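Glycosyl hydrolase family 2, TIM barrel domain protein (Faecalibacterium prausnitzii A2-165, PDB 6ED2) probably hydrolyses beta-glucuronides to release glucuronic acid, acting as a gut-bacterial beta-glucuronidase of glycosyl hydrolase family 2. Local coordinates at residues A[52-57]-A[90-95]; A[82-87]-A[587-592]; A[164-169]-A[404-409]; A[414-419]-A[450-455]. All blocks are in the same frame, centred on the assembly; numbering follows the deposited sequence.

In the fold
Four contacts illustrate how a multidomain glycosidase is held together within domains and between them. Contact 1 lies inside the sugar-binding domain and contact 4 inside the TIM barrel, their centres about 31 Å apart, whereas contacts 2 and 3 join the one domain to the other. Contacts 1 and 2, centres about 21 Å apart, are linked through the chain, helix 84-87 leading into strand 92-101. Contacts 3 and 4, with centres about 11 Å apart, touch: T167 O lies 2.5 Å from N415 ND2, a probable hydrogen bond, and F404 packs on Y452. Contacts 2 and 3 are about 25 Å apart between centres. All four lie away from the magnesium site at T239 and E241.

Contact 1 of 4, residues A[52-57]-A[90-95]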
loop_
_atom_site.group_PDB
_atom_site.type_symbol
_atom_site.label_atom_id
_atom_site.label_comp_id
_atom_site.label_asym_id
_atom_site.label_seq_id
_atom_site.Cartn_x
_atom_site.Cartn_y
_atom_site.Cartn_z
ATOM N N PRO A 52 -12.931 30.104 21.127
ATOM C CA PRO A 52 -11.737 29.816 21.944
ATOM C C PRO A 52 -11.636 30.673 23.192
ATOM O O PRO A 52 -10.997 30.260 24.168
ATOM C CB PRO A 52 -10.570 30.083 20.982
ATOM C CG PRO A 52 -11.127 31.038 19.983
ATOM C CD PRO A 52 -12.572 30.628 19.799
ATOM N N GLU A 53 -12.240 31.850 23.207
ATOM C CA GLU A 53 -12.190 32.691 24.390
ATOM C C GLU A 53 -13.405 32.503 25.290
ATOM O O GLU A 53 -13.547 33.236 26.272
ATOM C CB GLU A 53 -12.040 34.158 23.981
ATOM C CG GLU A 53 -10.714 34.461 23.274
ATOM C CD GLU A 53 -9.497 34.063 24.101
ATOM O OE1 GLU A 53 -9.401 34.489 25.275
ATOM O OE2 GLU A 53 -8.641 33.317 23.574
ATOM N N SER A 54 -14.269 31.531 24.983
ATOM C CA SER A 54 -15.464 31.232 25.785
ATOM C C SER A 54 -16.275 32.492 26.102
ATOM O O SER A 54 -16.706 32.719 27.235
ATOM C CB SER A 54 -15.095 30.482 27.067
ATOM O OG SER A 54 -14.630 29.180 26.770
ATOM N N LYS A 55 -16.494 33.311 25.078
ATOM C CA LYS A 55 -17.193 34.577 25.238
ATOM C C LYS A 55 -18.594 34.587 24.640
ATOM O O LYS A 55 -19.297 35.595 24.766
ATOM C CB LYS A 55 -16.362 35.711 24.627
ATOM C CG LYS A 55 -16.283 35.706 23.121
ATOM C CD LYS A 55 -15.212 36.705 22.657
ATOM C CE LYS A 55 -15.385 37.096 21.183
ATOM N NZ LYS A 55 -14.083 37.458 20.532
ATOM N N GLY A 56 -19.041 33.485 24.039
ATOM C CA GLY A 56 -20.240 33.537 23.215
ATOM C C GLY A 56 -21.500 33.910 23.979
ATOM O O GLY A 56 -22.366 34.617 23.454
ATOM N N VAL A 57 -21.652 33.404 25.206
ATOM C CA VAL A 57 -22.887 33.666 25.941
ATOM C C VAL A 57 -23.004 35.153 26.241
ATOM O O VAL A 57 -24.008 35.792 25.908
ATOM C CB VAL A 57 -22.965 32.812 27.220
ATOM C CG1 VAL A 57 -24.222 33.168 28.029
ATOM C CG2 VAL A 57 -22.987 31.330 26.870
ATOM N N CYS A 90 -10.180 22.009 21.178
ATOM C CA CYS A 90 -10.697 21.525 22.454
ATOM C C CYS A 90 -11.235 22.711 23.241
ATOM O O CYS A 90 -10.480 23.632 23.570
ATOM C CB CYS A 90 -9.610 20.787 23.243
ATOM S SG CYS A 90 -10.234 19.972 24.760
ATOM N N GLY A 91 -12.527 22.706 23.514
ATOM C CA GLY A 91 -13.124 23.818 24.226
ATOM C C GLY A 91 -14.582 23.979 23.833
ATOM O O GLY A 91 -15.260 23.003 23.526
ATOM N N ASP A 92 -15.034 25.236 23.879
ATOM C CA ASP A 92 -16.402 25.605 23.512
ATOM C C ASP A 92 -16.527 25.799 22.001
ATOM O O ASP A 92 -15.654 26.406 21.368
ATOM C CB ASP A 92 -16.795 26.924 24.189
ATOM C CG ASP A 92 -17.103 26.786 25.670
ATOM O OD1 ASP A 92 -17.302 25.658 26.180
ATOM O OD2 ASP A 92 -17.146 27.844 26.328
ATOM N N PHE A 93 -17.631 25.313 21.430
ATOM C CA PHE A 93 -17.947 25.536 20.024
ATOM C C PHE A 93 -19.464 25.583 19.863
ATOM O O PHE A 93 -20.210 24.996 20.653
ATOM C CB PHE A 93 -17.332 24.449 19.108
ATOM C CG PHE A 93 -17.598 23.028 19.562
ATOM C CD1 PHE A 93 -18.658 22.301 19.026
ATOM C CD2 PHE A 93 -16.783 22.421 20.528
ATOM C CE1 PHE A 93 -18.921 20.996 19.424
ATOM C CE2 PHE A 93 -17.028 21.112 20.943
ATOM C CZ PHE A 93 -18.105 20.395 20.389
ATOM N N TRP A 94 -19.917 26.272 18.809
ATOM C CA TRP A 94 -21.330 26.588 18.629
ATOM C C TRP A 94 -21.872 26.021 17.323
ATOM O O TRP A 94 -21.229 26.115 16.267
ATOM C CB TRP A 94 -21.565 28.102 18.633
ATOM C CG TRP A 94 -21.268 28.816 19.925
ATOM C CD1 TRP A 94 -20.045 29.109 20.433
ATOM C CD2 TRP A 94 -22.227 29.370 20.833
ATOM N NE1 TRP A 94 -20.174 29.809 21.612
ATOM C CE2 TRP A 94 -21.507 29.976 21.882
ATOM C CE3 TRP A 94 -23.626 29.405 20.865
ATOM C CZ2 TRP A 94 -22.140 30.608 22.959
ATOM C CZ3 TRP A 94 -24.252 30.034 21.920
ATOM C CH2 TRP A 94 -23.511 30.626 22.956
ATOM N N TYR A 95 -23.069 25.454 17.408
ATOM C CA TYR A 95 -23.881 25.080 16.264
ATOM C C TYR A 95 -25.118 25.969 16.235
ATOM O O TYR A 95 -25.641 26.363 17.283
ATOM C CB TYR A 95 -24.313 23.617 16.342
ATOM C CG TYR A 95 -23.263 22.603 15.969
ATOM C CD1 TYR A 95 -23.314 21.956 14.740
ATOM C CD2 TYR A 95 -22.244 22.255 16.856
ATOM C CE1 TYR A 95 -22.374 21.011 14.390
ATOM C CE2 TYR A 95 -21.281 21.300 16.507
ATOM C CZ TYR A 95 -21.353 20.688 15.270
ATOM O OH TYR A 95 -20.415 19.742 14.899
HETATM O O HOH W 1 -13.246 27.437 24.592
#
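S54 OG is held by two partners: it donates to D92 OD2 at 2.9 Å and accepts from a water 3.1 Å away, which takes the N-H of D92. The site lies in the antiparallel beta sheet of the family 2 sugar-binding domain, where the turn leaving strand 38-51 bends back beside strand 92-101. With CG anti to the carbonyl carbon, beside the backbone N (chi1 -75°), D92 offers OD2 to the hydroxyl, which comes from above the carboxylate plane, 58° out of it, while D92 OD1 accepts from N161 ND2 of strand 152-161. With an alanine in place of D92, S54 OG and N161 ND2 would lose their carboxylate acceptor, and the turn would probably be less firmly tied to the sheet. Two residues further along, W94 packs against G56 and V57. Its NE1 and the N-H of G56 share D51 OD2, so one carboxylate oxygen fixes the indole and the backbone at G56. G56 CA sits 3.5 Å from W94 CZ2, and a beta carbon on that residue would run into the ring. Beyond it the V57 side chain crosses the indole at about a right angle, its CG2 4.0 Å from W94 CH2.

Contact 2 of 4, residues A[82-87]-A[587-592]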
loop_
_atom_site.group_PDB
_atom_site.type_symbol
_atom_site.label_atom_id
_atom_site.label_comp_id
_atom_site.label_asym_id
_atom_site.label_seq_id
_atom_site.Cartn_x
_atom_site.Cartn_y
_atom_site.Cartn_z
ATOM N N THR A 82 -8.978 20.946 6.944
ATOM C CA THR A 82 -7.657 20.615 6.430
ATOM C C THR A 82 -6.520 21.027 7.353
ATOM O O THR A 82 -5.373 20.661 7.080
ATOM C CB THR A 82 -7.440 21.262 5.060
ATOM O OG1 THR A 82 -7.737 22.657 5.150
ATOM C CG2 THR A 82 -8.353 20.608 4.025
ATOM N N ASP A 83 -6.796 21.776 8.426
ATOM C CA ASP A 83 -5.773 22.231 9.368
ATOM C C ASP A 83 -5.906 21.509 10.710
ATOM O O ASP A 83 -7.018 21.213 11.161
ATOM C CB ASP A 83 -5.874 23.738 9.588
ATOM C CG ASP A 83 -7.140 24.126 10.322
ATOM O OD1 ASP A 83 -8.236 23.850 9.796
ATOM O OD2 ASP A 83 -7.045 24.697 11.427
ATOM N N LYS A 84 -4.762 21.259 11.361
ATOM C CA LYS A 84 -4.750 20.440 12.570
ATOM C C LYS A 84 -5.335 21.174 13.785
ATOM O O LYS A 84 -5.912 20.532 14.672
ATOM C CB LYS A 84 -3.316 19.962 12.856
ATOM C CG LYS A 84 -3.202 18.996 14.039
ATOM C CD LYS A 84 -1.805 18.421 14.186
ATOM C CE LYS A 84 -1.397 17.655 12.946
ATOM N NZ LYS A 84 -0.338 16.657 13.257
ATOM N N ALA A 85 -5.202 22.506 13.849
ATOM C CA ALA A 85 -5.744 23.255 14.983
ATOM C C ALA A 85 -7.255 23.085 15.087
ATOM O O ALA A 85 -7.803 23.000 16.190
ATOM C CB ALA A 85 -5.390 24.739 14.868
ATOM N N SER A 86 -7.945 23.033 13.952
ATOM C CA SER A 86 -9.381 22.785 13.981
ATOM C C SER A 86 -9.675 21.327 14.289
ATOM O O SER A 86 -10.596 21.027 15.060
ATOM C CB SER A 86 -10.007 23.182 12.643
ATOM O OG SER A 86 -9.759 24.551 12.366
ATOM N N ARG A 87 -8.910 20.398 13.697
ATOM C CA ARG A 87 -9.142 18.988 14.004
ATOM C C ARG A 87 -8.990 18.730 15.496
ATOM O O ARG A 87 -9.793 18.004 16.090
ATOM C CB ARG A 87 -8.201 18.083 13.211
ATOM C CG ARG A 87 -8.539 16.596 13.343
ATOM C CD ARG A 87 -7.331 15.705 12.988
ATOM N NE ARG A 87 -6.359 15.663 14.073
ATOM C CZ ARG A 87 -5.055 15.408 13.931
ATOM N NH1 ARG A 87 -4.529 15.165 12.736
ATOM N NH2 ARG A 87 -4.263 15.391 15.001
ATOM N N THR A 587 -7.518 6.978 16.419
ATOM C CA THR A 587 -7.016 7.234 17.767
ATOM C C THR A 587 -6.308 8.579 17.759
ATOM O O THR A 587 -6.124 9.197 16.711
ATOM C CB THR A 587 -6.042 6.138 18.214
ATOM O OG1 THR A 587 -4.839 6.240 17.432
ATOM C CG2 THR A 587 -6.660 4.746 18.019
ATOM N N THR A 588 -5.878 9.024 18.932
ATOM C CA THR A 588 -4.973 10.160 18.982
ATOM C C THR A 588 -3.640 9.798 18.329
ATOM O O THR A 588 -3.319 8.621 18.137
ATOM C CB THR A 588 -4.741 10.593 20.429
ATOM O OG1 THR A 588 -4.301 9.457 21.178
ATOM C CG2 THR A 588 -6.038 11.109 21.040
ATOM N N GLU A 589 -2.870 10.826 17.971
ATOM C CA GLU A 589 -1.565 10.606 17.355
ATOM C C GLU A 589 -0.596 9.981 18.353
ATOM O O GLU A 589 -0.646 10.260 19.549
ATOM C CB GLU A 589 -0.968 11.918 16.846
ATOM C CG GLU A 589 -1.710 12.566 15.692
ATOM C CD GLU A 589 -0.898 13.665 15.001
ATOM O OE1 GLU A 589 0.312 13.466 14.731
ATOM O OE2 GLU A 589 -1.475 14.739 14.728
ATOM N N GLY A 590 0.296 9.133 17.845
ATOM C CA GLY A 590 1.350 8.550 18.676
ATOM C C GLY A 590 2.224 7.613 17.867
ATOM O O GLY A 590 1.842 7.140 16.786
ATOM N N ILE A 591 3.406 7.326 18.422
ATOM C CA ILE A 591 4.317 6.457 17.680
ATOM C C ILE A 591 3.775 5.036 17.592
ATOM O O ILE A 591 4.193 4.278 16.716
ATOM C CB ILE A 591 5.746 6.451 18.275
ATOM C CG1 ILE A 591 5.796 5.779 19.648
ATOM C CG2 ILE A 591 6.343 7.863 18.360
ATOM C CD1 ILE A 591 7.224 5.684 20.195
ATOM N N LEU A 592 2.845 4.657 18.468
ATOM C CA LEU A 592 2.278 3.312 18.456
ATOM C C LEU A 592 1.115 3.154 17.489
ATOM O O LEU A 592 0.611 2.037 17.336
ATOM C CB LEU A 592 1.779 2.946 19.850
ATOM C CG LEU A 592 2.868 2.726 20.885
ATOM C CD1 LEU A 592 2.238 2.732 22.270
ATOM C CD2 LEU A 592 3.518 1.399 20.590
#
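A salt-bridge network between two domains, lying at a subunit interface, centres on E589 and the basic pair K84 and R87. E589 belongs to the loop after strand 574-580, the last strand of the TIM barrel, while the two cations stand one turn apart on helix 84-87 of the sugar-binding domain. Both grip a single oxygen. K84 NZ donates to E589 OE2 at 2.7 Å on its syn lone pair, and R87 NH2 reaches the same atom at 2.9 Å on the anti lone pair. The arginine bond is nearly straight (177°) and lies in the guanidinium plane, which stands 73° to the carboxylate. Lysine and glutamate approach from opposite directions. K84 CG, anti to the backbone N, lies over one face of the R87 guanidinium, offset toward its rim; farther out the chain bends at chi3 (-60°) on its way to NZ. A second subunit adds to the network: its S549 O accepts from K84 NZ and R87 NH1, and its M551 N donates to E589 OE1. R87 NE is meanwhile bonded to Y191 OH. At the helix start D83 is the N-cap, its OD2 accepting from S86 N at 3.2 Å and S86 OG at 2.9 Å. K84, R87 and E589 thus form a salt-bridge network in which one carboxylate oxygen serves two basic side chains, here joining two domains beside a neighbouring subunit.

Contact 3 of 4, residues A[164-169]-A[404-409]; sequences LSETML and FEKETT
E166 and K406 cross at about a right angle, the lysine bringing its ammonium group to the end of the glutamate. K406 runs extended as far as CE and then turns at chi4 (-89°), which delivers NZ to E166 OE1 at 2.7 Å. NZ of K406 arrives on the syn side, 26° out of the carboxylate plane, and E166 OE2 is 3.1 Å from the same NZ. That second oxygen is taken by Y187 OH. Beside the salt bridge T167 and T408 also cross at about right angles, in a single methyl contact: T167 CG2 meets T408 CB at 3.5 Å. The rotation of T167 (chi1 49°), with CG2 anti to the carbonyl carbon, turns the methyl toward T408 and keeps OG1 on its own side, where it shares a 3.1 Å hydrogen bond with S165 OG. K406 opens a type I turn that leads into helix 409-427, and its carbonyl oxygen accepts from both T409 N and T409 OG1 on the same face. The loop 164-169 of the sugar-binding domain meets the N-terminal end of a barrel helix. In this partly exposed pair, the Y187 bond to OE2 probably fixes the rotation of the carboxylate that receives K406.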
loop_
_atom_site.group_PDB
_atom_site.type_symbol
_atom_site.label_atom_id
_atom_site.label_comp_id
_atom_site.label_asym_id
_atom_site.label_seq_id
_atom_site.Cartn_x
_atom_site.Cartn_y
_atom_site.Cartn_z
ATOM N N LEU A 164 -12.121 17.260 28.361
ATOM C CA LEU A 164 -12.086 16.035 29.137
ATOM C C LEU A 164 -11.697 16.314 30.588
ATOM O O LEU A 164 -10.924 17.229 30.883
ATOM C CB LEU A 164 -11.096 15.058 28.511
ATOM C CG LEU A 164 -11.460 14.590 27.097
ATOM C CD1 LEU A 164 -10.401 13.628 26.582
ATOM C CD2 LEU A 164 -12.856 13.955 27.072
ATOM N N SER A 165 -12.231 15.503 31.498
ATOM C CA SER A 165 -11.869 15.587 32.912
ATOM C C SER A 165 -11.961 14.195 33.519
ATOM O O SER A 165 -12.358 13.230 32.856
ATOM C CB SER A 165 -12.775 16.558 33.675
ATOM O OG SER A 165 -14.014 15.915 33.940
ATOM N N GLU A 166 -11.606 14.102 34.802
ATOM C CA GLU A 166 -11.647 12.854 35.545
ATOM C C GLU A 166 -12.998 12.605 36.212
ATOM O O GLU A 166 -13.138 11.619 36.946
ATOM C CB GLU A 166 -10.531 12.831 36.594
ATOM C CG GLU A 166 -9.150 13.032 35.991
ATOM C CD GLU A 166 -8.017 12.830 36.991
ATOM O OE1 GLU A 166 -8.276 12.876 38.215
ATOM O OE2 GLU A 166 -6.871 12.591 36.542
ATOM N N THR A 167 -13.992 13.463 35.978
ATOM C CA THR A 167 -15.316 13.256 36.552
ATOM C C THR A 167 -16.378 12.948 35.499
ATOM O O THR A 167 -17.569 12.929 35.829
ATOM C CB THR A 167 -15.738 14.473 37.387
ATOM O OG1 THR A 167 -15.534 15.672 36.634
ATOM C CG2 THR A 167 -14.918 14.552 38.661
ATOM N N MET A 168 -15.985 12.676 34.257
ATOM C CA MET A 168 -16.931 12.436 33.176
ATOM C C MET A 168 -16.687 11.072 32.538
ATOM O O MET A 168 -15.644 10.440 32.718
ATOM C CB MET A 168 -16.816 13.518 32.095
ATOM C CG MET A 168 -15.437 13.520 31.437
ATOM S SD MET A 168 -15.277 14.656 30.046
ATOM C CE MET A 168 -16.142 13.743 28.746
ATOM N N LEU A 169 -17.666 10.642 31.755
ATOM C CA LEU A 169 -17.557 9.458 30.927
ATOM C C LEU A 169 -17.559 9.880 29.464
ATOM O O LEU A 169 -18.583 10.398 28.985
ATOM C CB LEU A 169 -18.718 8.516 31.210
ATOM C CG LEU A 169 -18.741 7.727 32.517
ATOM C CD1 LEU A 169 -19.026 8.600 33.740
ATOM C CD2 LEU A 169 -19.812 6.685 32.366
ATOM N N PHE A 404 -9.746 4.850 42.015
ATOM C CA PHE A 404 -10.962 4.946 42.808
ATOM C C PHE A 404 -10.721 5.470 44.227
ATOM O O PHE A 404 -11.644 5.450 45.046
ATOM C CB PHE A 404 -11.671 3.591 42.827
ATOM C CG PHE A 404 -12.200 3.186 41.474
ATOM C CD1 PHE A 404 -13.186 3.944 40.847
ATOM C CD2 PHE A 404 -11.677 2.089 40.805
ATOM C CE1 PHE A 404 -13.663 3.610 39.583
ATOM C CE2 PHE A 404 -12.150 1.734 39.537
ATOM C CZ PHE A 404 -13.146 2.502 38.917
ATOM N N GLU A 405 -9.524 5.971 44.522
ATOM C CA GLU A 405 -9.289 6.720 45.750
ATOM C C GLU A 405 -9.362 8.220 45.542
ATOM O O GLU A 405 -9.231 8.967 46.517
ATOM C CB GLU A 405 -7.907 6.402 46.344
ATOM C CG GLU A 405 -7.554 4.936 46.439
ATOM C CD GLU A 405 -6.192 4.729 47.086
ATOM O OE1 GLU A 405 -5.164 4.669 46.369
ATOM O OE2 GLU A 405 -6.157 4.645 48.331
ATOM N N LYS A 406 -9.513 8.683 44.304
ATOM C CA LYS A 406 -9.462 10.115 44.058
ATOM C C LYS A 406 -10.596 10.813 44.796
ATOM O O LYS A 406 -11.689 10.266 44.961
ATOM C CB LYS A 406 -9.540 10.411 42.549
ATOM C CG LYS A 406 -8.287 10.025 41.758
ATOM C CD LYS A 406 -8.493 10.239 40.251
ATOM C CE LYS A 406 -7.213 10.014 39.475
ATOM N NZ LYS A 406 -6.418 11.269 39.360
ATOM N N GLU A 407 -10.313 12.030 45.261
ATOM C CA GLU A 407 -11.339 12.869 45.865
ATOM C C GLU A 407 -12.535 13.067 44.941
ATOM O O GLU A 407 -13.652 13.278 45.415
ATOM C CB GLU A 407 -10.739 14.233 46.236
ATOM C CG GLU A 407 -10.188 15.003 45.015
ATOM C CD GLU A 407 -9.472 16.325 45.347
ATOM O OE1 GLU A 407 -9.378 16.706 46.541
ATOM O OE2 GLU A 407 -9.001 16.987 44.387
ATOM N N THR A 408 -12.328 13.017 43.626
ATOM C CA THR A 408 -13.383 13.334 42.672
ATOM C C THR A 408 -14.298 12.151 42.385
ATOM O O THR A 408 -15.285 12.317 41.664
ATOM C CB THR A 408 -12.754 13.835 41.373
ATOM O OG1 THR A 408 -11.716 12.933 40.969
ATOM C CG2 THR A 408 -12.156 15.220 41.570
ATOM N N THR A 409 -13.993 10.977 42.936
ATOM C CA THR A 409 -14.787 9.774 42.698
ATOM C C THR A 409 -16.288 9.941 42.936
ATOM O O THR A 409 -17.069 9.390 42.137
ATOM C CB THR A 409 -14.222 8.630 43.563
ATOM O OG1 THR A 409 -12.811 8.498 43.330
ATOM C CG2 THR A 409 -14.930 7.289 43.276
#

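Contact 4 of 4, residues A[414-419]-A[450-455]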
loop_
_atom_site.group_PDB
_atom_site.type_symbol
_atom_site.label_atom_id
_atom_site.label_comp_id
_atom_site.label_asym_id
_atom_site.label_seq_id
_atom_site.Cartn_x
_atom_site.Cartn_y
_atom_site.Cartn_z
ATOM N N LYS A 414 -21.609 9.834 40.227
ATOM C CA LYS A 414 -22.884 10.474 39.908
ATOM C C LYS A 414 -23.134 10.495 38.399
ATOM O O LYS A 414 -24.218 10.125 37.932
ATOM C CB LYS A 414 -22.913 11.891 40.487
ATOM C CG LYS A 414 -24.282 12.571 40.448
ATOM C CD LYS A 414 -24.295 13.856 41.289
ATOM C CE LYS A 414 -25.641 14.581 41.223
ATOM N NZ LYS A 414 -25.810 15.310 39.929
ATOM N N ASN A 415 -22.131 10.918 37.618
ATOM C CA ASN A 415 -22.262 10.916 36.161
ATOM C C ASN A 415 -22.374 9.499 35.616
ATOM O O ASN A 415 -23.116 9.253 34.657
ATOM C CB ASN A 415 -21.079 11.654 35.529
ATOM C CG ASN A 415 -21.112 13.150 35.822
ATOM O OD1 ASN A 415 -22.171 13.707 36.093
ATOM N ND2 ASN A 415 -19.952 13.797 35.794
ATOM N N HIS A 416 -21.664 8.549 36.228
ATOM C CA HIS A 416 -21.745 7.161 35.785
ATOM C C HIS A 416 -23.143 6.596 36.008
ATOM O O HIS A 416 -23.702 5.921 35.134
ATOM C CB HIS A 416 -20.678 6.347 36.520
ATOM C CG HIS A 416 -20.378 5.018 35.907
ATOM N ND1 HIS A 416 -19.196 4.346 36.149
ATOM C CD2 HIS A 416 -21.108 4.214 35.096
ATOM C CE1 HIS A 416 -19.213 3.186 35.514
ATOM N NE2 HIS A 416 -20.359 3.082 34.863
ATOM N N LYS A 417 -23.742 6.895 37.162
ATOM C CA LYS A 417 -25.099 6.436 37.435
ATOM C C LYS A 417 -26.096 7.022 36.439
ATOM O O LYS A 417 -26.999 6.322 35.969
ATOM C CB LYS A 417 -25.491 6.808 38.864
ATOM C CG LYS A 417 -24.919 5.887 39.920
ATOM C CD LYS A 417 -25.137 6.468 41.314
ATOM C CE LYS A 417 -25.018 5.383 42.384
ATOM N NZ LYS A 417 -25.099 5.929 43.778
ATOM N N ALA A 418 -25.951 8.308 36.118
ATOM C CA ALA A 418 -26.850 8.961 35.166
ATOM C C ALA A 418 -26.744 8.336 33.779
ATOM O O ALA A 418 -27.756 8.000 33.153
ATOM C CB ALA A 418 -26.529 10.454 35.099
ATOM N N ALA A 419 -25.511 8.176 33.285
ATOM C CA ALA A 419 -25.295 7.520 32.002
ATOM C C ALA A 419 -25.888 6.119 31.991
ATOM O O ALA A 419 -26.563 5.726 31.027
ATOM C CB ALA A 419 -23.796 7.481 31.692
ATOM N N GLU A 450 -14.504 -1.661 45.270
ATOM C CA GLU A 450 -15.760 -2.253 45.721
ATOM C C GLU A 450 -16.788 -1.181 46.055
ATOM O O GLU A 450 -17.966 -1.319 45.714
ATOM C CB GLU A 450 -15.533 -3.149 46.936
ATOM C CG GLU A 450 -14.571 -4.283 46.708
ATOM C CD GLU A 450 -13.192 -4.003 47.306
ATOM O OE1 GLU A 450 -12.584 -2.917 47.018
ATOM O OE2 GLU A 450 -12.725 -4.880 48.074
ATOM N N GLU A 451 -16.366 -0.112 46.733
ATOM C CA GLU A 451 -17.299 0.964 47.050
ATOM C C GLU A 451 -17.856 1.605 45.781
ATOM O O GLU A 451 -18.986 2.106 45.777
ATOM C CB GLU A 451 -16.609 2.012 47.924
ATOM C CG GLU A 451 -16.217 1.527 49.346
ATOM C CD GLU A 451 -14.922 0.692 49.396
ATOM O OE1 GLU A 451 -14.347 0.328 48.329
ATOM O OE2 GLU A 451 -14.473 0.386 50.526
ATOM N N TYR A 452 -17.085 1.585 44.694
ATOM C CA TYR A 452 -17.548 2.145 43.432
ATOM C C TYR A 452 -18.439 1.156 42.687
ATOM O O TYR A 452 -19.535 1.517 42.252
ATOM C CB TYR A 452 -16.343 2.558 42.576
ATOM C CG TYR A 452 -16.715 3.415 41.404
ATOM C CD1 TYR A 452 -16.779 4.798 41.526
ATOM C CD2 TYR A 452 -17.021 2.849 40.176
ATOM C CE1 TYR A 452 -17.136 5.598 40.450
ATOM C CE2 TYR A 452 -17.373 3.645 39.088
ATOM C CZ TYR A 452 -17.433 5.016 39.239
ATOM O OH TYR A 452 -17.794 5.801 38.181
ATOM N N PHE A 453 -18.000 -0.105 42.571
ATOM C CA PHE A 453 -18.718 -1.082 41.748
ATOM C C PHE A 453 -20.064 -1.459 42.355
ATOM O O PHE A 453 -21.037 -1.679 41.617
ATOM C CB PHE A 453 -17.885 -2.358 41.571
ATOM C CG PHE A 453 -16.809 -2.268 40.516
ATOM C CD1 PHE A 453 -16.528 -3.362 39.709
ATOM C CD2 PHE A 453 -16.068 -1.112 40.348
ATOM C CE1 PHE A 453 -15.522 -3.299 38.755
ATOM C CE2 PHE A 453 -15.059 -1.039 39.403
ATOM C CZ PHE A 453 -14.786 -2.124 38.604
ATOM N N LYS A 454 -20.127 -1.602 43.690
ATOM C CA LYS A 454 -21.315 -2.187 44.315
ATOM C C LYS A 454 -22.578 -1.410 43.972
ATOM O O LYS A 454 -23.527 -2.018 43.452
ATOM C CB LYS A 454 -21.121 -2.298 45.836
ATOM C CG LYS A 454 -22.320 -2.903 46.588
ATOM C CD LYS A 454 -21.965 -3.092 48.077
ATOM C CE LYS A 454 -23.124 -3.659 48.893
ATOM N NZ LYS A 454 -23.659 -2.545 49.731
ATOM N N PRO A 455 -22.656 -0.094 44.187
ATOM C CA PRO A 455 -23.887 0.613 43.796
ATOM C C PRO A 455 -24.140 0.604 42.297
ATOM O O PRO A 455 -25.306 0.616 41.891
ATOM C CB PRO A 455 -23.659 2.035 44.326
ATOM C CG PRO A 455 -22.171 2.180 44.364
ATOM C CD PRO A 455 -21.659 0.834 44.766
#
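Y452 and H416, the two residues with most surface covered, meet between neighbouring outer helices of the TIM barrel, 409-427 and 449-463, which flank strand 433-440 in the chain. Y452 OH comes to the edge of the imidazole, near its plane, and shares a hydrogen bond of 2.9 Å with H416 ND1, bent to 150°. The rings meet rim to rim, neither over the other's face, with planes 50° apart and centroids separated by 5.7 Å. In each residue CG lies opposite the backbone N (chi1 near -165°), a rotation that swings both rings between the helices. The other ring nitrogen, H416 NE2, has a weak bond to L438 O, and both side chains touch L439 of strand 433-440. Were H416 a leucine, Y452 OH would probably be left without this nitrogen partner at a buried position, and L438 O would lose its weak donor. K417 adds an apolar flank one residue along. Its chain runs extended, with its end nearer the partner helix, and crosses P455 at about a right angle. That proline has no N-H to bond to the preceding turn, and the helix kinks there; its CB lies 4.1 Å from K417 CE.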